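PDB 6MVF: beta-galactosidase/beta-glucuronidase from Faecalibacterium prausnitzii L2-6, which binds flavin mononucleotide and, as a family 2 glycoside hydrolase, probably cleaves beta-linked glucuronides or galactosides. Local coordinates for residues Ile493-Tyr505 / Glu652-Pro664. Sequence-based numbering, arbitrary orientation.
Sequences INWHSNTPQCKDY and EKVETEPACYTLP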
loop_
_atom_site.group_PDB
_atom_site.type_symbol
_atom_site.label_atom_id
_atom_site.label_comp_id
_atom_site.label_asym_id
_atom_site.label_seq_id
_atom_site.Cartn_x
_atom_site.Cartn_y
_atom_site.Cartn_z
ATOM N N ILE A 493 13.906 -35.993 -0.392
ATOM C CA ILE A 493 15.181 -35.368 -0.018
ATOM C C ILE A 493 15.684 -35.774 1.369
ATOM O O ILE A 493 16.728 -35.289 1.813
ATOM C CB ILE A 493 15.135 -33.827 -0.136
ATOM C CG1 ILE A 493 13.964 -33.210 0.630
ATOM C CG2 ILE A 493 15.091 -33.399 -1.573
ATOM C CD1 ILE A 493 13.843 -31.715 0.441
ATOM N N ASN A 494 14.998 -36.684 2.051
ATOM C CA ASN A 494 15.624 -37.296 3.221
ATOM C C ASN A 494 16.457 -38.545 2.898
ATOM O O ASN A 494 17.268 -38.944 3.748
ATOM C CB ASN A 494 14.572 -37.627 4.289
ATOM C CG ASN A 494 13.577 -38.667 3.830
ATOM O OD1 ASN A 494 12.659 -38.358 3.081
ATOM N ND2 ASN A 494 13.751 -39.912 4.282
ATOM N N TRP A 495 16.305 -39.162 1.700
ATOM C CA TRP A 495 17.146 -40.292 1.283
ATOM C C TRP A 495 18.395 -39.794 0.561
ATOM O O TRP A 495 18.307 -38.925 -0.314
ATOM C CB TRP A 495 16.394 -41.261 0.362
ATOM C CG TRP A 495 15.033 -41.658 0.817
ATOM C CD1 TRP A 495 13.882 -41.591 0.088
ATOM C CD2 TRP A 495 14.662 -42.187 2.103
ATOM N NE1 TRP A 495 12.813 -42.037 0.843
ATOM C CE2 TRP A 495 13.267 -42.405 2.081
ATOM C CE3 TRP A 495 15.374 -42.492 3.267
ATOM C CZ2 TRP A 495 12.576 -42.909 3.168
ATOM C CZ3 TRP A 495 14.687 -42.986 4.351
ATOM C CH2 TRP A 495 13.306 -43.193 4.300
ATOM N N HIS A 496 19.553 -40.363 0.913
ATOM C CA HIS A 496 20.833 -39.981 0.316
ATOM C C HIS A 496 21.760 -41.181 0.197
ATOM O O HIS A 496 21.953 -41.924 1.166
ATOM C CB HIS A 496 21.512 -38.884 1.132
ATOM C CG HIS A 496 20.693 -37.645 1.224
ATOM N ND1 HIS A 496 20.536 -36.786 0.160
ATOM C CD2 HIS A 496 19.929 -37.155 2.225
ATOM C CE1 HIS A 496 19.730 -35.803 0.510
ATOM N NE2 HIS A 496 19.344 -36.005 1.758
ATOM N N SER A 497 22.355 -41.342 -0.986
ATOM C CA SER A 497 23.169 -42.505 -1.301
ATOM C C SER A 497 24.535 -42.106 -1.845
ATOM O O SER A 497 24.648 -41.221 -2.701
ATOM C CB SER A 497 22.472 -43.388 -2.321
ATOM O OG SER A 497 23.319 -44.472 -2.644
ATOM N N ASN A 498 25.577 -42.781 -1.353
ATOM C CA ASN A 498 26.900 -42.651 -1.953
ATOM C C ASN A 498 27.013 -43.417 -3.268
ATOM O O ASN A 498 27.942 -43.175 -4.040
ATOM C CB ASN A 498 27.968 -43.134 -0.971
ATOM C CG ASN A 498 28.252 -42.128 0.111
ATOM O OD1 ASN A 498 28.333 -40.930 -0.149
ATOM N ND2 ASN A 498 28.406 -42.605 1.336
ATOM N N THR A 499 26.095 -44.340 -3.534
ATOM C CA THR A 499 26.049 -45.072 -4.795
ATOM C C THR A 499 24.639 -44.939 -5.337
ATOM O O THR A 499 23.871 -45.909 -5.347
ATOM C CB THR A 499 26.439 -46.538 -4.609
ATOM O OG1 THR A 499 25.556 -47.152 -3.657
ATOM C CG2 THR A 499 27.885 -46.653 -4.126
ATOM N N PRO A 500 24.259 -43.737 -5.777
ATOM C CA PRO A 500 22.858 -43.498 -6.150
ATOM C C PRO A 500 22.441 -44.396 -7.302
ATOM O O PRO A 500 23.145 -44.510 -8.306
ATOM C CB PRO A 500 22.836 -42.014 -6.547
ATOM C CG PRO A 500 24.247 -41.684 -6.873
ATOM C CD PRO A 500 25.118 -42.568 -6.031
ATOM N N GLN A 501 21.288 -45.041 -7.141
ATOM C CA GLN A 501 20.772 -45.954 -8.148
ATOM C C GLN A 501 19.262 -45.835 -8.202
ATOM O O GLN A 501 18.621 -45.333 -7.274
ATOM C CB GLN A 501 21.169 -47.404 -7.861
ATOM C CG GLN A 501 20.622 -47.932 -6.572
ATOM C CD GLN A 501 21.299 -49.213 -6.168
ATOM O OE1 GLN A 501 20.971 -50.287 -6.684
ATOM N NE2 GLN A 501 22.268 -49.114 -5.253
ATOM N N CYS A 502 18.703 -46.321 -9.310
ATOM C CA CYS A 502 17.265 -46.276 -9.526
ATOM C C CYS A 502 16.511 -46.982 -8.401
ATOM O O CYS A 502 16.941 -48.015 -7.879
ATOM C CB CYS A 502 16.930 -46.905 -10.876
ATOM S SG CYS A 502 15.227 -46.709 -11.367
ATOM N N LYS A 503 15.389 -46.389 -8.011
ATOM C CA LYS A 503 14.504 -46.854 -6.951
ATOM C C LYS A 503 15.109 -46.782 -5.549
ATOM O O LYS A 503 14.480 -47.279 -4.608
ATOM C CB LYS A 503 13.992 -48.270 -7.222
ATOM C CG LYS A 503 13.030 -48.326 -8.400
ATOM C CD LYS A 503 11.839 -47.432 -8.150
ATOM C CE LYS A 503 10.766 -47.663 -9.187
ATOM N NZ LYS A 503 11.304 -47.330 -10.512
ATOM N N ASP A 504 16.273 -46.144 -5.353
ATOM C CA ASP A 504 16.588 -45.732 -3.986
ATOM C C ASP A 504 15.936 -44.397 -3.583
ATOM O O ASP A 504 16.004 -44.033 -2.401
ATOM C CB ASP A 504 18.113 -45.697 -3.747
ATOM C CG ASP A 504 18.837 -44.520 -4.431
ATOM O OD1 ASP A 504 18.212 -43.524 -4.886
ATOM O OD2 ASP A 504 20.086 -44.603 -4.508
ATOM N N TYR A 505 15.303 -43.671 -4.521
ATOM C CA TYR A 505 14.520 -42.464 -4.249
ATOM C C TYR A 505 15.369 -41.291 -3.755
ATOM O O TYR A 505 14.825 -40.300 -3.226
ATOM C CB TYR A 505 13.389 -42.752 -3.251
ATOM C CG TYR A 505 12.269 -43.508 -3.889
ATOM C CD1 TYR A 505 12.355 -44.892 -4.073
ATOM C CD2 TYR A 505 11.139 -42.840 -4.362
ATOM C CE1 TYR A 505 11.336 -45.596 -4.692
ATOM C CE2 TYR A 505 10.115 -43.528 -4.992
ATOM C CZ TYR A 505 10.214 -44.911 -5.150
ATOM O OH TYR A 505 9.195 -45.598 -5.763
ATOM N N GLU A 652 29.645 -32.885 7.821
ATOM C CA GLU A 652 30.252 -33.592 8.941
ATOM C C GLU A 652 30.828 -34.908 8.442
ATOM O O GLU A 652 30.109 -35.717 7.844
ATOM C CB GLU A 652 29.238 -33.844 10.059
ATOM C CG GLU A 652 29.877 -34.320 11.379
ATOM C CD GLU A 652 28.859 -34.775 12.444
ATOM O OE1 GLU A 652 27.640 -34.785 12.147
ATOM O OE2 GLU A 652 29.287 -35.138 13.576
ATOM N N LYS A 653 32.121 -35.123 8.686
ATOM C CA LYS A 653 32.689 -36.453 8.523
ATOM C C LYS A 653 32.192 -37.379 9.630
ATOM O O LYS A 653 32.193 -37.022 10.812
ATOM C CB LYS A 653 34.216 -36.401 8.525
ATOM C CG LYS A 653 34.835 -37.750 8.128
ATOM C CD LYS A 653 36.351 -37.728 8.047
ATOM C CE LYS A 653 36.862 -39.142 7.805
ATOM N NZ LYS A 653 38.258 -39.163 7.331
ATOM N N VAL A 654 31.750 -38.571 9.244
ATOM C CA VAL A 654 31.254 -39.565 10.188
ATOM C C VAL A 654 31.805 -40.930 9.792
ATOM O O VAL A 654 32.278 -41.139 8.672
ATOM C CB VAL A 654 29.707 -39.610 10.256
ATOM C CG1 VAL A 654 29.173 -38.354 10.888
ATOM C CG2 VAL A 654 29.110 -39.795 8.873
ATOM N N GLU A 655 31.753 -41.858 10.743
ATOM C CA GLU A 655 32.264 -43.199 10.495
ATOM C C GLU A 655 31.269 -44.020 9.690
ATOM O O GLU A 655 31.646 -44.693 8.728
ATOM C CB GLU A 655 32.598 -43.886 11.823
ATOM C CG GLU A 655 33.276 -45.238 11.688
ATOM C CD GLU A 655 34.655 -45.153 11.035
ATOM O OE1 GLU A 655 35.187 -44.031 10.844
ATOM O OE2 GLU A 655 35.216 -46.225 10.713
ATOM N N THR A 656 29.995 -43.986 10.074
ATOM C CA THR A 656 28.940 -44.657 9.332
ATOM C C THR A 656 27.759 -43.708 9.207
ATOM O O THR A 656 27.348 -43.085 10.195
ATOM C CB THR A 656 28.507 -45.964 10.011
ATOM O OG1 THR A 656 27.531 -45.684 11.020
ATOM C CG2 THR A 656 29.684 -46.649 10.651
ATOM N N GLU A 657 27.210 -43.611 8.000
ATOM C CA GLU A 657 26.150 -42.655 7.756
ATOM C C GLU A 657 24.861 -43.146 8.398
ATOM O O GLU A 657 24.676 -44.353 8.578
ATOM C CB GLU A 657 25.967 -42.441 6.260
ATOM C CG GLU A 657 27.197 -41.780 5.624
ATOM C CD GLU A 657 26.998 -41.410 4.172
ATOM O OE1 GLU A 657 25.837 -41.519 3.691
ATOM O OE2 GLU A 657 28.006 -41.015 3.517
ATOM N N PRO A 658 23.975 -42.225 8.797
ATOM C CA PRO A 658 22.788 -42.619 9.574
ATOM C C PRO A 658 21.848 -43.547 8.816
ATOM O O PRO A 658 21.703 -43.469 7.592
ATOM C CB PRO A 658 22.110 -41.275 9.884
ATOM C CG PRO A 658 22.698 -40.295 8.867
ATOM C CD PRO A 658 24.136 -40.765 8.791
ATOM N N ALA A 659 21.201 -44.437 9.580
ATOM C CA ALA A 659 20.219 -45.356 9.012
ATOM C C ALA A 659 19.151 -44.606 8.232
ATOM O O ALA A 659 18.669 -45.093 7.206
ATOM C CB ALA A 659 19.576 -46.184 10.128
ATOM N N CYS A 660 18.780 -43.408 8.696
ATOM C CA CYS A 660 17.705 -42.629 8.094
ATOM C C CYS A 660 18.061 -42.029 6.732
ATOM O O CYS A 660 17.194 -41.396 6.125
ATOM C CB CYS A 660 17.269 -41.510 9.052
ATOM S SG CYS A 660 18.456 -40.136 9.240
ATOM N N TYR A 661 19.295 -42.176 6.242
ATOM C CA TYR A 661 19.545 -41.822 4.846
ATOM C C TYR A 661 19.137 -42.909 3.862
ATOM O O TYR A 661 19.318 -42.700 2.660
ATOM C CB TYR A 661 21.017 -41.518 4.580
ATOM C CG TYR A 661 21.527 -40.229 5.142
ATOM C CD1 TYR A 661 20.665 -39.293 5.705
ATOM C CD2 TYR A 661 22.888 -39.939 5.109
ATOM C CE1 TYR A 661 21.150 -38.103 6.230
ATOM C CE2 TYR A 661 23.380 -38.754 5.627
ATOM C CZ TYR A 661 22.510 -37.840 6.183
ATOM O OH TYR A 661 23.018 -36.672 6.704
ATOM N N THR A 662 18.624 -44.058 4.318
ATOM C CA THR A 662 18.279 -45.160 3.419
ATOM C C THR A 662 16.871 -45.684 3.681
ATOM O O THR A 662 16.495 -45.952 4.830
ATOM C CB THR A 662 19.281 -46.312 3.534
ATOM O OG1 THR A 662 20.614 -45.815 3.328
ATOM C CG2 THR A 662 18.965 -47.379 2.485
ATOM N N LEU A 663 16.100 -45.808 2.600
ATOM C CA LEU A 663 14.808 -46.482 2.609
ATOM C C LEU A 663 14.897 -47.817 3.343
ATOM O O LEU A 663 15.825 -48.598 3.084
ATOM C CB LEU A 663 14.359 -46.743 1.180
ATOM C CG LEU A 663 13.220 -45.961 0.574
ATOM C CD1 LEU A 663 12.940 -46.508 -0.855
ATOM C CD2 LEU A 663 12.043 -46.111 1.477
ATOM N N PRO A 664 13.970 -48.109 4.276
ATOM C CA PRO A 664 13.743 -49.397 4.944
ATOM C C PRO A 664 13.659 -50.600 4.002
ATOM O O PRO A 664 13.232 -50.418 2.861
ATOM C CB PRO A 664 12.408 -49.169 5.649
ATOM C CG PRO A 664 12.484 -47.741 6.064
ATOM C CD PRO A 664 13.225 -47.025 4.948
HETATM O O HOH W 1 14.922 -40.482 6.848
HETATM O O HOH W 2 17.245 -45.130 0.113
#
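With CG held anti to the carbonyl carbon (chi1 -47°), Trp495 lays its indole across the backbone of Leu663, and the same turn in His496 and Tyr661 brings their rings together. Leu663 CA lies 3.9 Å from the centroid of the Trp495 six-membered ring, almost on the ring normal: a CH-pi contact over one face, while Asn494 ND2 lies toward the rim of the opposite face and Asn494 OD1 bonds to Asn263 ND2 of the second subunit. Leu663 then divides its branches, CD2 reaching Trp495 CZ2 at 3.7 Å and CD1 meeting Tyr505 CD1 at 3.6 Å. The indole nitrogen is bonded to the carbonyl of Gly546. Were Trp495 replaced by an alanine, Leu663 and Pro664 would probably lose the ring they pack against, and the Gly546 carbonyl would lose this donor.

Beside this patch, His496 N donates to Tyr661 O at 2.9 Å, nearly straight at 167°. The edge of the His496 imidazole faces the Tyr661 ring with the planes 82° apart, and Pro658 CG covers the other face of the phenol. Asn498 ND2 bonds to Glu657 OE2 at 2.7 Å, approaching from above the carboxylate plane; this oxygen is also hydrogen-bonded to Ala592 N and His588 NE2. Two waters complete the seam, one joining Asn494 ND2 to Cys660 O, the other Asp504 O to Leu663 N.

The contact illustrates how a loop of the TIM-barrel domain, between strand 482-487 and helix 507-522, can receive the segment that follows the last strand of a beta-sheet domain. Far from the flavin, its chemistry implies a mixed interface: the Trp495 face takes up the Leu663 backbone and aliphatic groups pack around the rings, while a carboxylate oxygen has three hydrogen-bond partners, consistent with a charged Glu657.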